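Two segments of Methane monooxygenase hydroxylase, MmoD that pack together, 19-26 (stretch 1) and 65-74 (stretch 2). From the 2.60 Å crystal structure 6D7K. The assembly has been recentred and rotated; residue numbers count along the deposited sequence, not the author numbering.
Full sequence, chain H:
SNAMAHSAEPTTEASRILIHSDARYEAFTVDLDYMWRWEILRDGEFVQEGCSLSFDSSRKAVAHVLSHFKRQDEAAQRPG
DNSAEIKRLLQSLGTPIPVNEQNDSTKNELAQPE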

# COMPACT_ATOMS: atom_id res chain seq x y z
N ILE H 19 -31.21 0.10 8.90
CA ILE H 19 -32.05 -0.67 7.99
C ILE H 19 -31.77 -2.17 8.01
O ILE H 19 -32.58 -2.95 7.48
CB ILE H 19 -31.96 -0.13 6.54
CG1 ILE H 19 -30.53 -0.12 6.01
CG2 ILE H 19 -32.57 1.26 6.45
CD1 ILE H 19 -30.43 0.12 4.49
N HIS H 20 -30.67 -2.62 8.61
CA HIS H 20 -30.42 -4.05 8.77
C HIS H 20 -29.63 -4.31 10.04
O HIS H 20 -28.72 -3.56 10.37
CB HIS H 20 -29.66 -4.64 7.58
CG HIS H 20 -29.62 -6.13 7.58
ND1 HIS H 20 -30.57 -6.90 6.94
CD2 HIS H 20 -28.73 -7.00 8.12
CE1 HIS H 20 -30.28 -8.18 7.11
NE2 HIS H 20 -29.16 -8.27 7.82
N SER H 21 -30.00 -5.37 10.74
CA SER H 21 -29.31 -5.75 11.97
C SER H 21 -29.55 -7.22 12.19
O SER H 21 -30.69 -7.64 12.36
CB SER H 21 -29.81 -4.96 13.16
OG SER H 21 -28.86 -5.02 14.21
N ASP H 22 -28.49 -8.01 12.16
CA ASP H 22 -28.56 -9.40 12.55
C ASP H 22 -27.28 -9.72 13.33
O ASP H 22 -26.53 -8.81 13.73
CB ASP H 22 -28.82 -10.31 11.33
CG ASP H 22 -27.67 -10.30 10.33
OD1 ASP H 22 -26.51 -10.02 10.71
OD2 ASP H 22 -27.94 -10.58 9.15
N ALA H 23 -27.03 -11.01 13.58
CA ALA H 23 -25.93 -11.36 14.48
C ALA H 23 -24.60 -10.78 14.02
O ALA H 23 -23.75 -10.44 14.86
CB ALA H 23 -25.82 -12.88 14.62
N ARG H 24 -24.41 -10.64 12.71
CA ARG H 24 -23.12 -10.28 12.14
C ARG H 24 -23.13 -9.00 11.31
O ARG H 24 -22.11 -8.32 11.27
CB ARG H 24 -22.57 -11.42 11.27
CG ARG H 24 -21.43 -12.20 11.94
CD ARG H 24 -21.05 -13.48 11.18
NE ARG H 24 -20.58 -13.23 9.82
CZ ARG H 24 -19.30 -13.21 9.45
NH1 ARG H 24 -18.34 -13.43 10.35
NH2 ARG H 24 -18.97 -12.96 8.19
N TYR H 25 -24.24 -8.64 10.67
CA TYR H 25 -24.25 -7.50 9.76
C TYR H 25 -25.14 -6.37 10.27
O TYR H 25 -26.16 -6.62 10.92
CB TYR H 25 -24.70 -7.93 8.37
CG TYR H 25 -23.67 -8.79 7.67
CD1 TYR H 25 -22.51 -8.23 7.12
CD2 TYR H 25 -23.84 -10.17 7.56
CE1 TYR H 25 -21.56 -9.02 6.47
CE2 TYR H 25 -22.90 -10.96 6.90
CZ TYR H 25 -21.77 -10.39 6.37
OH TYR H 25 -20.83 -11.18 5.74
N GLU H 26 -24.73 -5.13 10.01
CA GLU H 26 -25.57 -3.96 10.20
C GLU H 26 -25.49 -3.09 8.95
O GLU H 26 -24.45 -3.07 8.28
CB GLU H 26 -25.14 -3.14 11.42
CG GLU H 26 -25.33 -3.87 12.72
CD GLU H 26 -25.30 -2.94 13.93
OE1 GLU H 26 -24.23 -2.33 14.18
OE2 GLU H 26 -26.34 -2.82 14.62
N VAL H 65 -26.34 -6.67 -1.76
CA VAL H 65 -24.95 -6.83 -1.33
C VAL H 65 -24.84 -7.83 -0.20
O VAL H 65 -23.86 -8.58 -0.12
CB VAL H 65 -24.35 -5.48 -0.91
CG1 VAL H 65 -22.91 -5.68 -0.49
CG2 VAL H 65 -24.47 -4.44 -2.01
N LEU H 66 -25.81 -7.83 0.73
CA LEU H 66 -25.78 -8.78 1.84
C LEU H 66 -25.99 -10.21 1.36
O LEU H 66 -25.33 -11.14 1.83
CB LEU H 66 -26.81 -8.40 2.90
CG LEU H 66 -26.46 -7.19 3.77
CD1 LEU H 66 -27.51 -6.96 4.83
CD2 LEU H 66 -25.12 -7.35 4.42
N SER H 67 -26.92 -10.42 0.44
CA SER H 67 -27.05 -11.76 -0.13
C SER H 67 -25.71 -12.25 -0.64
O SER H 67 -25.39 -13.43 -0.52
CB SER H 67 -28.08 -11.74 -1.26
OG SER H 67 -27.61 -12.42 -2.41
N HIS H 68 -24.89 -11.34 -1.15
CA HIS H 68 -23.59 -11.73 -1.69
C HIS H 68 -22.64 -12.06 -0.56
O HIS H 68 -22.02 -13.12 -0.55
CB HIS H 68 -23.05 -10.61 -2.60
CG HIS H 68 -21.57 -10.65 -2.80
ND1 HIS H 68 -20.93 -11.70 -3.43
CD2 HIS H 68 -20.59 -9.78 -2.44
CE1 HIS H 68 -19.63 -11.48 -3.44
NE2 HIS H 68 -19.40 -10.32 -2.86
N PHE H 69 -22.53 -11.16 0.43
CA PHE H 69 -21.73 -11.44 1.61
C PHE H 69 -22.12 -12.75 2.27
O PHE H 69 -21.27 -13.59 2.57
CB PHE H 69 -21.84 -10.27 2.60
CG PHE H 69 -21.13 -9.04 2.14
CD1 PHE H 69 -20.39 -9.06 0.98
CD2 PHE H 69 -21.19 -7.88 2.86
CE1 PHE H 69 -19.72 -7.92 0.55
CE2 PHE H 69 -20.52 -6.73 2.44
CZ PHE H 69 -19.79 -6.76 1.29
N LYS H 70 -23.42 -12.95 2.52
CA LYS H 70 -23.84 -14.16 3.22
C LYS H 70 -23.52 -15.42 2.43
O LYS H 70 -23.10 -16.43 3.00
CB LYS H 70 -25.34 -14.09 3.55
CG LYS H 70 -25.66 -13.02 4.58
CD LYS H 70 -27.15 -12.91 4.82
CE LYS H 70 -27.48 -11.78 5.78
NZ LYS H 70 -27.32 -12.19 7.20
N ARG H 71 -23.69 -15.38 1.10
CA ARG H 71 -23.25 -16.48 0.25
C ARG H 71 -21.76 -16.76 0.43
O ARG H 71 -21.33 -17.92 0.45
CB ARG H 71 -23.56 -16.17 -1.21
CG ARG H 71 -24.58 -17.08 -1.84
CD ARG H 71 -24.86 -16.66 -3.26
NE ARG H 71 -26.13 -15.96 -3.40
CZ ARG H 71 -27.29 -16.57 -3.67
NH1 ARG H 71 -27.31 -17.88 -3.83
NH2 ARG H 71 -28.42 -15.86 -3.79
N GLN H 72 -20.95 -15.70 0.53
CA GLN H 72 -19.52 -15.89 0.78
C GLN H 72 -19.31 -16.61 2.10
O GLN H 72 -18.55 -17.58 2.18
CB GLN H 72 -18.79 -14.54 0.77
CG GLN H 72 -18.64 -13.93 -0.62
CD GLN H 72 -17.56 -12.85 -0.73
OE1 GLN H 72 -17.54 -11.88 0.04
NE2 GLN H 72 -16.66 -13.02 -1.70
N ASP H 73 -19.99 -16.16 3.16
CA ASP H 73 -19.88 -16.82 4.45
C ASP H 73 -20.35 -18.27 4.36
O ASP H 73 -19.63 -19.19 4.76
CB ASP H 73 -20.67 -16.04 5.49
CG ASP H 73 -20.28 -14.58 5.55
OD1 ASP H 73 -19.15 -14.25 5.10
OD2 ASP H 73 -21.08 -13.76 6.05
N GLU H 74 -21.54 -18.49 3.81
CA GLU H 74 -22.05 -19.86 3.69
C GLU H 74 -21.06 -20.78 2.98
O GLU H 74 -21.00 -21.97 3.29
CB GLU H 74 -23.39 -19.86 2.94
CG GLU H 74 -24.53 -19.20 3.70
CD GLU H 74 -25.72 -18.86 2.81
OE1 GLU H 74 -25.75 -19.31 1.64
OE2 GLU H 74 -26.63 -18.13 3.28

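Tyr-25 loses more surface to the other stretch than any other residue, 101 Å² of the 367 Å² buried in total, and Leu-66 follows with 67 Å². Their CA atoms, 8.2 Å apart, are the nearest across the contact, and both CA-to-CB bonds point toward the opposing stretch, so their side chains meet between strand and helix.

Leu-66 (chi1 m, chi2 t) divides its two methyl groups between two rings. Leu-66 CD2 lies 4.2 Å from the centroid of the Tyr-25 ring, 28° off the normal, and the closest approach of Leu-66 CD2 is 3.8 Å, to Tyr-25 CG. Leu-66 CD1 sits more squarely over His-20, 3.5 Å from the ring centroid and only 8° off the normal. Both are CH-pi contacts over a ring face.

Beyond this apolar patch, the Tyr-25 ring (chi1 m) reaches obliquely toward the later part of the helix. Tyr-25 OH passes 3.4 Å from Phe-69 CB and, one helical turn beyond Phe-69, donates a 2.6 Å hydrogen bond to Asp-73 OD2, which lies near the ring plane. Asp-73 OD2 also accepts a weak hydrogen bond from Arg-24 NH2, at 3.1 Å and 144°; the opposite charges make this a salt bridge as well, approached at the guanidinium edge.

Lys-70 has 51 Å² covered and reaches the contact by a different route. Its CA-to-CB bond points sideways, but the end of the chain, with chi4 at -83°, comes nearer and brings Lys-70 NZ to 2.6 Å from Asp-22 OD2 in a hydrogen-bonded salt bridge. His-20 NE2 also donates to Asp-22 OD2, at 2.9 Å and 163°. Asp-22 OD1, meanwhile, accepts from Arg-24 N at 3.0 Å and from Tyr-25 N at 2.7 Å and 169°. One carboxylate thus ties the turn preceding Tyr-25 to the helix.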